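Benzoylformate decarboxylase (Mycobacterium smegmatis, PDB 4Q9D) belongs to the family of thiamine pyrophosphate-dependent enzymes and carries a bound magnesium ion in its C-terminal domain. Local coordinates at residues A359-L364 / V374-T379; V413-G418 / V424-V429; S436-I441 / S490-G495; P453-V458 / K514-A519. All blocks are in the same frame, centred on the assembly; numbering follows the deposited sequence.

Contact 1: A359-L364 / V374-T379; sequences AVYEVL and VVMEST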
loop_
_atom_site.group_PDB
_atom_site.type_symbol
_atom_site.label_atom_id
_atom_site.label_comp_id
_atom_site.label_asym_id
_atom_site.label_seq_id
_atom_site.Cartn_x
_atom_site.Cartn_y
_atom_site.Cartn_z
ATOM N N ALA B 359 -37.488 -30.984 -3.256
ATOM C CA ALA B 359 -37.480 -32.258 -3.978
ATOM C C ALA B 359 -36.062 -32.674 -4.343
ATOM O O ALA B 359 -35.686 -33.824 -4.166
ATOM C CB ALA B 359 -38.317 -32.156 -5.250
ATOM N N VAL B 360 -35.283 -31.733 -4.879
ATOM C CA VAL B 360 -33.929 -32.028 -5.354
ATOM C C VAL B 360 -33.047 -32.567 -4.243
ATOM O O VAL B 360 -32.354 -33.559 -4.424
ATOM C CB VAL B 360 -33.208 -30.751 -5.934
ATOM C CG1 VAL B 360 -31.748 -31.069 -6.278
ATOM C CG2 VAL B 360 -33.946 -30.212 -7.126
ATOM N N TYR B 361 -33.044 -31.887 -3.093
ATOM C CA TYR B 361 -32.170 -32.312 -1.995
ATOM C C TYR B 361 -32.604 -33.624 -1.352
ATOM O O TYR B 361 -31.764 -34.393 -0.891
ATOM C CB TYR B 361 -32.001 -31.212 -0.949
ATOM C CG TYR B 361 -31.002 -30.151 -1.368
ATOM C CD1 TYR B 361 -29.682 -30.189 -0.921
ATOM C CD2 TYR B 361 -31.373 -29.123 -2.238
ATOM C CE1 TYR B 361 -28.746 -29.211 -1.339
ATOM C CE2 TYR B 361 -30.460 -28.153 -2.647
ATOM C CZ TYR B 361 -29.156 -28.196 -2.194
ATOM O OH TYR B 361 -28.290 -27.206 -2.603
ATOM N N GLU B 362 -33.907 -33.909 -1.350
ATOM C CA GLU B 362 -34.348 -35.196 -0.788
ATOM C C GLU B 362 -33.912 -36.318 -1.680
ATOM O O GLU B 362 -33.387 -37.314 -1.209
ATOM C CB GLU B 362 -35.869 -35.290 -0.589
ATOM C CG GLU B 362 -36.226 -36.656 0.032
ATOM C CD GLU B 362 -37.717 -36.876 0.230
ATOM O OE1 GLU B 362 -38.531 -36.013 -0.201
ATOM O OE2 GLU B 362 -38.064 -37.929 0.807
ATOM N N VAL B 363 -34.096 -36.159 -2.990
ATOM C CA VAL B 363 -33.547 -37.155 -3.909
ATOM C C VAL B 363 -32.043 -37.358 -3.702
ATOM O O VAL B 363 -31.549 -38.483 -3.716
ATOM C CB VAL B 363 -33.791 -36.788 -5.378
ATOM C CG1 VAL B 363 -33.086 -37.788 -6.278
ATOM C CG2 VAL B 363 -35.295 -36.746 -5.669
ATOM N N LEU B 364 -31.301 -36.269 -3.506
ATOM C CA LEU B 364 -29.848 -36.395 -3.279
ATOM C C LEU B 364 -29.558 -37.196 -2.013
ATOM O O LEU B 364 -28.676 -38.072 -1.993
ATOM C CB LEU B 364 -29.205 -35.015 -3.129
ATOM C CG LEU B 364 -28.793 -34.241 -4.361
ATOM C CD1 LEU B 364 -28.308 -32.887 -3.855
ATOM C CD2 LEU B 364 -27.661 -34.981 -5.064
ATOM N N VAL B 374 -19.537 -33.027 0.292
ATOM C CA VAL B 374 -20.496 -32.119 -0.299
ATOM C C VAL B 374 -19.827 -30.752 -0.498
ATOM O O VAL B 374 -19.201 -30.243 0.435
ATOM C CB VAL B 374 -21.760 -31.973 0.598
ATOM C CG1 VAL B 374 -22.627 -30.780 0.130
ATOM C CG2 VAL B 374 -22.580 -33.274 0.570
ATOM N N VAL B 375 -19.943 -30.178 -1.705
ATOM C CA VAL B 375 -19.522 -28.787 -1.947
ATOM C C VAL B 375 -20.777 -27.959 -2.205
ATOM O O VAL B 375 -21.608 -28.346 -3.022
ATOM C CB VAL B 375 -18.560 -28.664 -3.157
ATOM C CG1 VAL B 375 -18.249 -27.198 -3.441
ATOM C CG2 VAL B 375 -17.278 -29.424 -2.884
ATOM N N MET B 376 -20.922 -26.825 -1.519
ATOM C CA MET B 376 -22.177 -26.072 -1.580
ATOM C C MET B 376 -21.955 -24.687 -2.159
ATOM O O MET B 376 -21.095 -23.948 -1.686
ATOM C CB MET B 376 -22.762 -25.893 -0.164
ATOM C CG MET B 376 -23.993 -24.945 -0.124
ATOM S SD MET B 376 -25.416 -25.696 -1.002
ATOM C CE MET B 376 -26.780 -24.816 -0.214
ATOM N N GLU B 377 -22.756 -24.334 -3.158
ATOM C CA GLU B 377 -22.735 -23.002 -3.748
ATOM C C GLU B 377 -24.113 -22.697 -4.324
ATOM O O GLU B 377 -24.287 -22.640 -5.541
ATOM C CB GLU B 377 -21.671 -22.912 -4.841
ATOM C CG GLU B 377 -21.331 -21.492 -5.261
ATOM C CD GLU B 377 -19.910 -21.360 -5.774
ATOM O OE1 GLU B 377 -19.731 -21.221 -7.002
ATOM O OE2 GLU B 377 -18.973 -21.395 -4.949
ATOM N N SER B 378 -25.100 -22.561 -3.449
ATOM C CA SER B 378 -26.474 -22.318 -3.868
ATOM C C SER B 378 -27.188 -21.665 -2.704
ATOM O O SER B 378 -27.815 -22.338 -1.885
ATOM C CB SER B 378 -27.162 -23.628 -4.247
ATOM O OG SER B 378 -28.506 -23.405 -4.636
ATOM N N THR B 379 -27.074 -20.346 -2.627
ATOM C CA THR B 379 -27.494 -19.616 -1.429
ATOM C C THR B 379 -29.005 -19.669 -1.207
ATOM O O THR B 379 -29.464 -19.715 -0.063
ATOM C CB THR B 379 -27.049 -18.157 -1.488
ATOM O OG1 THR B 379 -27.409 -17.628 -2.763
ATOM C CG2 THR B 379 -25.526 -18.056 -1.314
#

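Contact 2: V413-G418 / V424-V429; sequences VGIALG and VDRTVV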
loop_
_atom_site.group_PDB
_atom_site.type_symbol
_atom_site.label_atom_id
_atom_site.label_comp_id
_atom_site.label_asym_id
_atom_site.label_seq_id
_atom_site.Cartn_x
_atom_site.Cartn_y
_atom_site.Cartn_z
ATOM N N VAL B 413 -13.109 -29.609 -7.971
ATOM C CA VAL B 413 -12.095 -30.246 -8.800
ATOM C C VAL B 413 -10.819 -30.409 -7.961
ATOM O O VAL B 413 -10.202 -31.476 -7.943
ATOM C CB VAL B 413 -11.778 -29.398 -10.064
ATOM C CG1 VAL B 413 -10.677 -30.077 -10.920
ATOM C CG2 VAL B 413 -13.027 -29.194 -10.903
ATOM N N GLY B 414 -10.432 -29.345 -7.251
ATOM C CA GLY B 414 -9.300 -29.424 -6.335
ATOM C C GLY B 414 -9.453 -30.467 -5.228
ATOM O O GLY B 414 -8.518 -31.194 -4.922
ATOM N N ILE B 415 -10.635 -30.528 -4.613
ATOM C CA ILE B 415 -10.888 -31.509 -3.561
ATOM C C ILE B 415 -10.768 -32.937 -4.096
ATOM O O ILE B 415 -10.157 -33.797 -3.467
ATOM C CB ILE B 415 -12.292 -31.295 -2.924
ATOM C CG1 ILE B 415 -12.300 -30.000 -2.087
ATOM C CG2 ILE B 415 -12.674 -32.499 -2.048
ATOM C CD1 ILE B 415 -13.722 -29.325 -1.994
ATOM N N ALA B 416 -11.335 -33.187 -5.272
ATOM C CA ALA B 416 -11.247 -34.538 -5.840
ATOM C C ALA B 416 -9.805 -34.904 -6.230
ATOM O O ALA B 416 -9.371 -36.043 -6.014
ATOM C CB ALA B 416 -12.195 -34.695 -7.027
ATOM N N LEU B 417 -9.055 -33.942 -6.779
ATOM C CA LEU B 417 -7.626 -34.163 -7.043
ATOM C C LEU B 417 -6.918 -34.451 -5.737
ATOM O O LEU B 417 -6.050 -35.312 -5.675
ATOM C CB LEU B 417 -6.984 -32.946 -7.715
ATOM C CG LEU B 417 -7.341 -32.782 -9.185
ATOM C CD1 LEU B 417 -7.011 -31.361 -9.688
ATOM C CD2 LEU B 417 -6.616 -33.845 -10.008
ATOM N N GLY B 418 -7.300 -33.726 -4.689
ATOM C CA GLY B 418 -6.724 -33.943 -3.374
ATOM C C GLY B 418 -7.020 -35.332 -2.843
ATOM O O GLY B 418 -6.116 -36.000 -2.352
ATOM N N VAL B 424 -7.759 -41.255 -0.781
ATOM C CA VAL B 424 -9.146 -41.378 -0.328
ATOM C C VAL B 424 -10.095 -41.544 -1.501
ATOM O O VAL B 424 -10.131 -40.727 -2.419
ATOM C CB VAL B 424 -9.558 -40.195 0.549
ATOM C CG1 VAL B 424 -11.077 -40.150 0.730
ATOM C CG2 VAL B 424 -8.854 -40.310 1.883
ATOM N N ASP B 425 -10.862 -42.622 -1.459
ATOM C CA ASP B 425 -11.767 -42.994 -2.543
ATOM C C ASP B 425 -13.181 -42.555 -2.169
ATOM O O ASP B 425 -13.837 -43.198 -1.370
ATOM C CB ASP B 425 -11.700 -44.519 -2.752
ATOM C CG ASP B 425 -12.752 -45.053 -3.735
ATOM O OD1 ASP B 425 -13.218 -44.320 -4.627
ATOM O OD2 ASP B 425 -13.100 -46.247 -3.621
ATOM N N ARG B 426 -13.652 -41.446 -2.732
ATOM C CA ARG B 426 -15.000 -40.990 -2.423
ATOM C C ARG B 426 -15.438 -40.106 -3.549
ATOM O O ARG B 426 -14.629 -39.728 -4.429
ATOM C CB ARG B 426 -15.050 -40.233 -1.092
ATOM C CG ARG B 426 -14.439 -38.842 -1.155
ATOM C CD ARG B 426 -14.553 -38.089 0.166
ATOM N NE ARG B 426 -13.700 -36.913 0.116
ATOM C CZ ARG B 426 -13.551 -36.043 1.105
ATOM N NH1 ARG B 426 -14.189 -36.205 2.255
ATOM N NH2 ARG B 426 -12.756 -35.000 0.938
ATOM N N THR B 427 -16.723 -39.795 -3.532
ATOM C CA THR B 427 -17.300 -38.953 -4.547
ATOM C C THR B 427 -17.509 -37.562 -3.969
ATOM O O THR B 427 -17.754 -37.392 -2.770
ATOM C CB THR B 427 -18.618 -39.549 -5.122
ATOM O OG1 THR B 427 -18.326 -40.798 -5.754
ATOM C CG2 THR B 427 -19.229 -38.628 -6.188
ATOM N N VAL B 428 -17.348 -36.569 -4.832
ATOM C CA VAL B 428 -17.670 -35.194 -4.486
ATOM C C VAL B 428 -18.985 -34.840 -5.153
ATOM O O VAL B 428 -19.142 -34.980 -6.379
ATOM C CB VAL B 428 -16.579 -34.200 -4.950
ATOM C CG1 VAL B 428 -17.037 -32.739 -4.670
ATOM C CG2 VAL B 428 -15.285 -34.491 -4.234
ATOM N N VAL B 429 -19.934 -34.404 -4.338
ATOM C CA VAL B 429 -21.226 -33.953 -4.836
ATOM C C VAL B 429 -21.310 -32.447 -4.592
ATOM O O VAL B 429 -21.245 -31.979 -3.457
ATOM C CB VAL B 429 -22.375 -34.668 -4.107
ATOM C CG1 VAL B 429 -23.755 -34.089 -4.551
ATOM C CG2 VAL B 429 -22.265 -36.183 -4.342
#

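Contact 3: S436-I441 / S490-G495; sequences SFQYSI and SSIAAG. With FMT (formic acid), chain H.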
loop_
_atom_site.group_PDB
_atom_site.type_symbol
_atom_site.label_atom_id
_atom_site.label_comp_id
_atom_site.label_asym_id
_atom_site.label_seq_id
_atom_site.Cartn_x
_atom_site.Cartn_y
_atom_site.Cartn_z
ATOM N N SER B 436 -24.168 -19.140 -10.108
ATOM C CA SER B 436 -22.891 -19.520 -9.532
ATOM C C SER B 436 -22.095 -20.421 -10.445
ATOM O O SER B 436 -20.879 -20.272 -10.558
ATOM C CB SER B 436 -23.097 -20.234 -8.185
ATOM O OG SER B 436 -23.666 -19.319 -7.246
ATOM N N PHE B 437 -22.782 -21.357 -11.095
ATOM C CA PHE B 437 -22.124 -22.290 -12.005
ATOM C C PHE B 437 -21.374 -21.587 -13.147
ATOM O O PHE B 437 -20.356 -22.092 -13.603
ATOM C CB PHE B 437 -23.129 -23.280 -12.604
ATOM C CG PHE B 437 -22.494 -24.522 -13.167
ATOM C CD1 PHE B 437 -21.872 -25.449 -12.323
ATOM C CD2 PHE B 437 -22.537 -24.784 -14.532
ATOM C CE1 PHE B 437 -21.280 -26.610 -12.845
ATOM C CE2 PHE B 437 -21.941 -25.930 -15.057
ATOM C CZ PHE B 437 -21.302 -26.835 -14.216
ATOM N N GLN B 438 -21.866 -20.437 -13.604
ATOM C CA GLN B 438 -21.238 -19.735 -14.749
ATOM C C GLN B 438 -19.894 -19.075 -14.469
ATOM O O GLN B 438 -19.071 -18.957 -15.387
ATOM C CB GLN B 438 -22.160 -18.645 -15.303
ATOM C CG GLN B 438 -23.575 -19.113 -15.538
ATOM C CD GLN B 438 -23.644 -20.329 -16.425
ATOM O OE1 GLN B 438 -23.069 -20.348 -17.522
ATOM N NE2 GLN B 438 -24.361 -21.362 -15.965
ATOM N N TYR B 439 -19.681 -18.600 -13.238
ATOM C CA TYR B 439 -18.474 -17.812 -12.909
ATOM C C TYR B 439 -17.182 -18.510 -13.271
ATOM O O TYR B 439 -16.281 -17.894 -13.838
ATOM C CB TYR B 439 -18.406 -17.395 -11.415
ATOM C CG TYR B 439 -19.382 -16.302 -11.031
ATOM C CD1 TYR B 439 -18.959 -15.000 -10.796
ATOM C CD2 TYR B 439 -20.728 -16.596 -10.856
ATOM C CE1 TYR B 439 -19.887 -14.002 -10.424
ATOM C CE2 TYR B 439 -21.643 -15.629 -10.496
ATOM C CZ TYR B 439 -21.228 -14.341 -10.299
ATOM O OH TYR B 439 -22.186 -13.421 -9.932
ATOM N N SER B 440 -17.094 -19.785 -12.907
ATOM C CA SER B 440 -15.874 -20.553 -13.090
ATOM C C SER B 440 -16.228 -21.859 -13.772
ATOM O O SER B 440 -15.650 -22.903 -13.484
ATOM C CB SER B 440 -15.193 -20.837 -11.736
ATOM O OG SER B 440 -14.875 -19.625 -11.056
ATOM N N ILE B 441 -17.176 -21.773 -14.694
ATOM C CA ILE B 441 -17.649 -22.917 -15.444
ATOM C C ILE B 441 -16.522 -23.680 -16.154
ATOM O O ILE B 441 -16.558 -24.912 -16.222
ATOM C CB ILE B 441 -18.801 -22.504 -16.433
ATOM C CG1 ILE B 441 -19.609 -23.732 -16.903
ATOM C CG2 ILE B 441 -18.290 -21.634 -17.587
ATOM C CD1 ILE B 441 -20.978 -23.305 -17.554
ATOM N N SER B 490 -26.307 -28.013 -20.192
ATOM C CA SER B 490 -25.862 -29.340 -20.673
ATOM C C SER B 490 -24.954 -29.271 -21.893
ATOM O O SER B 490 -23.919 -29.930 -21.927
ATOM C CB SER B 490 -27.041 -30.253 -21.008
ATOM O OG SER B 490 -27.382 -30.991 -19.864
ATOM N N SER B 491 -25.326 -28.464 -22.882
ATOM C CA SER B 491 -24.456 -28.283 -24.045
ATOM C C SER B 491 -23.087 -27.758 -23.658
ATOM O O SER B 491 -22.060 -28.233 -24.172
ATOM C CB SER B 491 -25.098 -27.353 -25.064
ATOM O OG SER B 491 -26.293 -27.966 -25.494
ATOM N N ILE B 492 -23.063 -26.780 -22.755
ATOM C CA ILE B 492 -21.787 -26.214 -22.311
ATOM C C ILE B 492 -20.968 -27.302 -21.636
ATOM O O ILE B 492 -19.781 -27.477 -21.938
ATOM C CB ILE B 492 -21.993 -24.985 -21.377
ATOM C CG1 ILE B 492 -22.811 -23.913 -22.085
ATOM C CG2 ILE B 492 -20.653 -24.394 -20.905
ATOM C CD1 ILE B 492 -23.347 -22.778 -21.131
ATOM N N ALA B 493 -21.606 -28.068 -20.758
ATOM C CA ALA B 493 -20.901 -29.112 -19.992
ATOM C C ALA B 493 -20.309 -30.175 -20.917
ATOM O O ALA B 493 -19.171 -30.604 -20.759
ATOM C CB ALA B 493 -21.862 -29.767 -18.993
ATOM N N ALA B 494 -21.108 -30.586 -21.893
ATOM C CA ALA B 494 -20.710 -31.570 -22.866
ATOM C C ALA B 494 -19.576 -30.971 -23.678
ATOM O O ALA B 494 -18.606 -31.644 -23.981
ATOM C CB ALA B 494 -21.918 -31.931 -23.785
ATOM N N GLY B 495 -19.690 -29.690 -24.004
ATOM C CA GLY B 495 -18.638 -29.011 -24.743
ATOM C C GLY B 495 -17.285 -29.041 -24.059
ATOM O O GLY B 495 -16.261 -29.131 -24.732
HETATM C C FMT H . -27.441 -18.996 -8.039
HETATM O O1 FMT H . -26.218 -19.079 -7.996
HETATM O O2 FMT H . -28.057 -18.865 -9.090
#

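Contact 4: P453-V458 / K514-A519; sequences PIVFVV and KTALQA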
loop_
_atom_site.group_PDB
_atom_site.type_symbol
_atom_site.label_atom_id
_atom_site.label_comp_id
_atom_site.label_asym_id
_atom_site.label_seq_id
_atom_site.Cartn_x
_atom_site.Cartn_y
_atom_site.Cartn_z
ATOM N N PRO B 453 -14.156 -38.059 -9.947
ATOM C CA PRO B 453 -15.500 -38.489 -9.531
ATOM C C PRO B 453 -16.228 -37.334 -8.866
ATOM O O PRO B 453 -16.381 -37.270 -7.634
ATOM C CB PRO B 453 -15.227 -39.617 -8.521
ATOM C CG PRO B 453 -13.904 -39.187 -7.875
ATOM C CD PRO B 453 -13.104 -38.512 -9.009
ATOM N N ILE B 454 -16.712 -36.426 -9.707
ATOM C CA ILE B 454 -17.468 -35.298 -9.232
ATOM C C ILE B 454 -18.821 -35.270 -9.927
ATOM O O ILE B 454 -18.911 -35.359 -11.155
ATOM C CB ILE B 454 -16.753 -33.967 -9.512
ATOM C CG1 ILE B 454 -15.314 -33.987 -8.968
ATOM C CG2 ILE B 454 -17.567 -32.807 -8.915
ATOM C CD1 ILE B 454 -14.541 -32.749 -9.393
ATOM N N VAL B 455 -19.871 -35.134 -9.133
ATOM C CA VAL B 455 -21.208 -34.970 -9.683
ATOM C C VAL B 455 -21.641 -33.549 -9.388
ATOM O O VAL B 455 -21.854 -33.190 -8.227
ATOM C CB VAL B 455 -22.224 -35.963 -9.045
ATOM C CG1 VAL B 455 -23.589 -35.777 -9.679
ATOM C CG2 VAL B 455 -21.731 -37.414 -9.204
ATOM N N PHE B 456 -21.731 -32.731 -10.428
ATOM C CA PHE B 456 -22.157 -31.340 -10.281
ATOM C C PHE B 456 -23.676 -31.332 -10.467
ATOM O O PHE B 456 -24.173 -31.656 -11.551
ATOM C CB PHE B 456 -21.514 -30.449 -11.378
ATOM C CG PHE B 456 -19.998 -30.370 -11.308
ATOM C CD1 PHE B 456 -19.364 -29.516 -10.404
ATOM C CD2 PHE B 456 -19.214 -31.154 -12.136
ATOM C CE1 PHE B 456 -17.956 -29.431 -10.339
ATOM C CE2 PHE B 456 -17.793 -31.083 -12.081
ATOM C CZ PHE B 456 -17.176 -30.228 -11.168
ATOM N N VAL B 457 -24.409 -30.963 -9.429
ATOM C CA VAL B 457 -25.851 -30.873 -9.526
ATOM C C VAL B 457 -26.215 -29.406 -9.591
ATOM O O VAL B 457 -26.087 -28.670 -8.611
ATOM C CB VAL B 457 -26.535 -31.502 -8.315
ATOM C CG1 VAL B 457 -28.068 -31.299 -8.404
ATOM C CG2 VAL B 457 -26.166 -32.948 -8.200
ATOM N N VAL B 458 -26.653 -28.975 -10.761
ATOM C CA VAL B 458 -26.887 -27.559 -11.006
ATOM C C VAL B 458 -28.375 -27.227 -10.948
ATOM O O VAL B 458 -29.172 -27.752 -11.715
ATOM C CB VAL B 458 -26.300 -27.144 -12.386
ATOM C CG1 VAL B 458 -26.651 -25.705 -12.706
ATOM C CG2 VAL B 458 -24.770 -27.354 -12.403
ATOM N N LYS B 514 -27.585 -42.107 -9.858
ATOM C CA LYS B 514 -26.999 -43.434 -9.708
ATOM C C LYS B 514 -26.028 -43.737 -10.831
ATOM O O LYS B 514 -24.970 -44.304 -10.607
ATOM C CB LYS B 514 -28.074 -44.514 -9.673
ATOM C CG LYS B 514 -28.959 -44.477 -8.417
ATOM C CD LYS B 514 -30.091 -45.544 -8.495
ATOM C CE LYS B 514 -30.973 -45.500 -7.235
ATOM N NZ LYS B 514 -32.278 -46.227 -7.399
ATOM N N THR B 515 -26.398 -43.389 -12.053
ATOM C CA THR B 515 -25.478 -43.575 -13.166
ATOM C C THR B 515 -24.207 -42.724 -12.978
ATOM O O THR B 515 -23.095 -43.191 -13.245
ATOM C CB THR B 515 -26.169 -43.212 -14.478
ATOM O OG1 THR B 515 -27.262 -44.106 -14.674
ATOM C CG2 THR B 515 -25.222 -43.313 -15.671
ATOM N N ALA B 516 -24.362 -41.483 -12.506
ATOM C CA ALA B 516 -23.199 -40.594 -12.350
ATOM C C ALA B 516 -22.225 -41.136 -11.312
ATOM O O ALA B 516 -20.997 -41.027 -11.463
ATOM C CB ALA B 516 -23.643 -39.177 -11.979
ATOM N N LEU B 517 -22.780 -41.719 -10.254
ATOM C CA LEU B 517 -21.980 -42.242 -9.153
ATOM C C LEU B 517 -21.119 -43.419 -9.576
ATOM O O LEU B 517 -20.118 -43.716 -8.934
ATOM C CB LEU B 517 -22.888 -42.659 -7.991
ATOM C CG LEU B 517 -23.476 -41.484 -7.213
ATOM C CD1 LEU B 517 -24.566 -41.958 -6.228
ATOM C CD2 LEU B 517 -22.361 -40.723 -6.485
ATOM N N GLN B 518 -21.523 -44.092 -10.650
ATOM C CA GLN B 518 -20.809 -45.256 -11.162
ATOM C C GLN B 518 -19.950 -44.920 -12.373
ATOM O O GLN B 518 -19.191 -45.761 -12.828
ATOM C CB GLN B 518 -21.791 -46.388 -11.558
ATOM C CG GLN B 518 -22.548 -47.031 -10.390
ATOM C CD GLN B 518 -21.660 -47.342 -9.174
ATOM O OE1 GLN B 518 -20.494 -47.738 -9.314
ATOM N NE2 GLN B 518 -22.217 -47.157 -7.969
ATOM N N ALA B 519 -20.077 -43.712 -12.912
ATOM C CA ALA B 519 -19.346 -43.360 -14.128
ATOM C C ALA B 519 -17.864 -43.112 -13.837
ATOM O O ALA B 519 -17.479 -42.831 -12.713
ATOM C CB ALA B 519 -19.983 -42.141 -14.818
#

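Contact 1: A359-L364 / V374-T379
The Y361 side chain brings its hydroxyl up against the thioether of M376, with OH 3.6 Å from M376 SD and 3.7 Å from M376 CE. This pins helix 357-367 to strand 373-377, the strand that follows it in the parallel alpha/beta sheet of the C-terminal domain. The two side chains meet at about a right angle, and it is the oxygen rather than the ring that does the touching. M376 does not aim its CB straight at the helix. Its CG lies anti to the backbone N, and the chain then bends at chi2 (67°), which carries the sulfur and methyl over to the tyrosine.

The helix and strand backbones stay well apart, Y361 and S378 being 11.7 Å apart CA to CA, and the long phenol spans that gap. Its hydroxyl is gripped by hydrogen bonds with T381 OG1 and T431 OG1, which should fix where the ring points, while D384 and W388 of helix 382-388 pack against the side chain. S378, about 7 Å by its side chain from the magnesium ion, shares the T381 hydroxyl through its own OG and turns its CB toward Y361 OH at 4.1 Å.

Contact 2: V413-G418 / V424-V429
With chi1 near -70°, I415 places CG1 beside its own backbone N and leaves the CG2 methyl anti to that N, facing segment 424-429. V428, with chi1 at 175°, sends CG1 anti to its backbone N and leaves CG2 directed at the helix. The two branches meet at 3.9 Å, I415 CG2 to V428 CG2, the side chains crossing at about a right angle. V428 CG2 is also 4.2 Å from A416 CB, so this one methyl sits against two consecutive residues of helix 408-421. The backbones can come close here: the A416 and V428 CA atoms are 6.6 Å apart.

R426 joins from the loop that leads into the strand. Its extended chain carries the guanidinium across to the helix, where NH2 lies 3.9 Å from I415 CG2. The methyl approaches the flat group obliquely. Neighbours hold the guanidinium: NE forms a salt bridge with D419 OD2, farther along the same helix, and NH1 bonds to A395 O. That double hold would limit rotation of the guanidinium. R422 NH2 lies close to R426 NH2, a like-charged pair that the nearby D419 carboxylate may offset.

I415 and V428 both also pack on V375 of strand 373-377. That strand lies between 397-399 and 428-433, and helix 408-421 passes over it, making the contact part of a beta-alpha-beta crossover in a parallel alpha/beta sheet.

Contact 3: S436-I441 / S490-G495
I441 and I492 cross at about a right angle, the end of one meeting a branch methyl of the other. I441 CG1 is anti to its backbone N (chi1 -162°), which projects CD1 toward helix 489-495, where it lies 3.5 Å from I492 CG2. I492 splits its two branches: CG2 takes I441, while CD1 heads for Q438 and stops 4.4 Å from Q438 OE1. The Q438 side chain is folded back on its own helix, NE2 donating to D434 O. OE1, buried here, has no partner in the model.

The side chains of I492 and Q438 also pack on F496 of the second subunit, and Q438 O accepts a bond from Q442 NE2 of that subunit, which places the contact at a subunit interface.

At the N-terminal end of the weakly bonded helix 434-439 a formic acid, probably from the crystallisation liquor, is held by S436: its O1 is 2.9 Å from S436 N and 2.7 Å from S436 OG, with G435 N as a further donor. D434 binds the magnesium ion. The Gly-Asp-Gly-Ser sequence here opens the family's metal and diphosphate motif, which ends near N461; the formic acid is consistent with an anion site there.

Contact 4: P453-V458 / K514-A519
V455 fits snugly against A516: CG2 lies 3.8 Å from A516 CB, and CG1 follows at 4.1 Å from that same methyl. With CG1 anti to the backbone N (chi1 -178°), the valine presents both branches to the helix, straddling the alanine methyl. The small residue lets the backbones draw together, the V455 and A516 CA atoms standing 6.5 Å apart. A516 also rests on T523 of the next strand and on R499 of the one beyond.

The packing is slacker at L517. Its CB leaves the helix pointing away from the strand, and the chain has to come round before CD2 reaches V455 CG2 at 4.3 Å; L517 lies against P369 and T427 as well, at the margin of the contact.

Helix 506-518 is the link of a beta-alpha-beta unit, running between the parallel neighbours 499-502 and 523-528, and it leans over far enough to cover strand 454-460 alongside them. The strand side chains alternate: V455 faces this helix, whereas I454 and F456 face helix 408-421 across the sheet, in the three-layer manner of an alpha/beta sandwich. On that other side I454 CG2 sits 3.4 Å above the F456 ring plane, offset toward the rim.

Turned from the strand, K514, T515 and Q518 are exposed to solvent. K514 NZ pairs with E510 OE2 in a salt bridge one turn back, and T515 OG1 bonds to A511 O.

How the contacts relate
Contacts 1, 2 and 4 share one parallel sheet. Strand 428-433 is its middle link here: V375 N lies 2.8 Å from V429 O, joining contacts 1 and 2, and V428 O lies 2.9 Å from V455 N, joining contacts 2 and 4. The helices of contacts 1 and 4 cover one face and the helix of contact 2 the other. Segment 436-441 of contact 3 follows directly from strand 428-433. F437 CD1 packs 3.5 Å from V458 CG2 of contact 4, and E377 CG 3.6 Å from S436 CB. Contacts 1 and 3 lie near the magnesium site of D434, N461 and E463, the side chains of S378 and Q438 about 7 and 9 Å from the ion.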